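Local atomic coordinates of putative fructose-bisphosphate aldolase (Coccidioides immitis, PDB entry 3PM6), a protein that belongs to the class II fructose-bisphosphate aldolase family and folds as a TIM barrel that binds a zinc ion. Residues F124-E127 / E128-L132. Residues are numbered along the deposited sequence; the frame is centred on the assembly and turned at random.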
# COMPACT_ATOMS: atom_id res chain seq x y z
N PHE A 124 -14.94 -27.07 4.96
CA PHE A 124 -15.39 -28.00 5.99
C PHE A 124 -16.68 -28.66 5.54
O PHE A 124 -17.28 -28.23 4.54
CB PHE A 124 -15.55 -27.27 7.35
CG PHE A 124 -14.27 -26.64 7.85
CD1 PHE A 124 -13.23 -27.44 8.34
CD2 PHE A 124 -14.08 -25.26 7.79
CE1 PHE A 124 -12.01 -26.87 8.77
CE2 PHE A 124 -12.88 -24.66 8.21
CZ PHE A 124 -11.84 -25.46 8.71
N SER A 125 -17.11 -29.70 6.25
CA SER A 125 -18.41 -30.35 6.00
C SER A 125 -19.47 -29.29 6.16
O SER A 125 -19.24 -28.26 6.86
CB SER A 125 -18.67 -31.51 6.98
OG SER A 125 -18.78 -31.05 8.33
N LYS A 126 -20.60 -29.51 5.51
CA LYS A 126 -21.72 -28.58 5.56
C LYS A 126 -22.08 -28.13 6.99
O LYS A 126 -22.25 -26.95 7.27
CB LYS A 126 -22.95 -29.20 4.88
CG LYS A 126 -24.10 -28.25 4.81
CD LYS A 126 -25.41 -28.95 4.43
CE LYS A 126 -26.30 -29.21 5.64
NZ LYS A 126 -26.26 -28.03 6.60
N GLU A 127 -22.22 -29.11 7.88
CA GLU A 127 -22.67 -28.85 9.26
C GLU A 127 -21.61 -28.06 10.06
O GLU A 127 -21.93 -27.17 10.82
CB GLU A 127 -23.04 -30.20 9.93
CG GLU A 127 -24.21 -30.99 9.25
CD GLU A 127 -23.82 -31.93 8.05
OE1 GLU A 127 -22.61 -32.14 7.69
OE2 GLU A 127 -24.77 -32.46 7.44
N GLU A 128 -20.34 -28.35 9.84
CA GLU A 128 -19.26 -27.57 10.43
C GLU A 128 -19.19 -26.15 9.85
O GLU A 128 -19.01 -25.17 10.60
CB GLU A 128 -17.93 -28.32 10.25
CG GLU A 128 -16.71 -27.66 10.91
CD GLU A 128 -16.70 -27.81 12.43
OE1 GLU A 128 -17.72 -28.18 13.06
OE2 GLU A 128 -15.63 -27.56 12.99
N ASN A 129 -19.34 -26.03 8.54
CA ASN A 129 -19.43 -24.74 7.86
C ASN A 129 -20.54 -23.90 8.53
O ASN A 129 -20.31 -22.75 8.92
CB ASN A 129 -19.68 -25.02 6.36
CG ASN A 129 -19.79 -23.77 5.47
OD1 ASN A 129 -19.89 -22.62 5.94
ND2 ASN A 129 -19.83 -24.02 4.14
N LEU A 130 -21.73 -24.48 8.73
CA LEU A 130 -22.82 -23.73 9.38
C LEU A 130 -22.46 -23.31 10.78
O LEU A 130 -22.71 -22.15 11.17
CB LEU A 130 -24.10 -24.55 9.47
CG LEU A 130 -24.97 -24.63 8.25
CD1 LEU A 130 -25.92 -25.77 8.54
CD2 LEU A 130 -25.70 -23.29 8.00
N ARG A 131 -21.86 -24.26 11.53
CA ARG A 131 -21.50 -24.06 12.93
C ARG A 131 -20.49 -22.93 13.09
O ARG A 131 -20.71 -22.00 13.87
CB ARG A 131 -20.94 -25.36 13.54
CG ARG A 131 -20.80 -25.34 15.07
CD ARG A 131 -20.03 -26.55 15.64
NE ARG A 131 -18.63 -26.62 15.21
CZ ARG A 131 -17.66 -25.88 15.74
NH1 ARG A 131 -17.91 -25.02 16.71
NH2 ARG A 131 -16.43 -26.02 15.30
N LEU A 132 -19.36 -23.05 12.40
CA LEU A 132 -18.36 -22.00 12.47
C LEU A 132 -18.91 -20.66 11.91
O LEU A 132 -18.65 -19.61 12.49
CB LEU A 132 -17.10 -22.41 11.71
CG LEU A 132 -16.33 -23.59 12.28
CD1 LEU A 132 -15.38 -24.14 11.20
CD2 LEU A 132 -15.61 -23.20 13.60
O HOH W 1 -19.34 -26.79 3.39
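F124, just ahead of helix 126-141, sets its ring beside the first turns, where L132 CD1 sits over one face as a CH-pi contact, 4.2 Å from the F124 ring centroid and 27° off its normal. The two side chains cross at about a right angle. E128 CG lies 3.8 Å from F124 CB, where the ring is attached, and comes to the ring obliquely; the E128 carboxylate is turned 74° from the ring plane. With CG anti to the backbone N (chi1 -176°) and a bend at chi2, the E128 chain carries that carboxylate to R131, whose guanidinium grips it side-on: NE to OE1 and NH2 to OE2, R131 NE lying 2.8 Å from E128 OE1. Both oxygens stay close to the guanidinium plane but are approached from above the carboxylate plane. S125 is the N-cap; its OG receives a long, weak bond from E128 N at 3.5 Å. The S125 carbonyl opens the helical ladder with a nearly straight bond, N129 N to S125 O 2.8 Å. K126 runs side by side with L130, pointing the same way, and its NZ forms a salt bridge with E179. A water bridges F124 O and N129 ND2, and the same amide nitrogen also bonds E150 O. This capped first turn begins the helix linking strands 116-119 and 146-149 of the barrel; L130 and N129 pack on F180 of helix 174-181, while L132 touches M121 in the loop after strand 116-119.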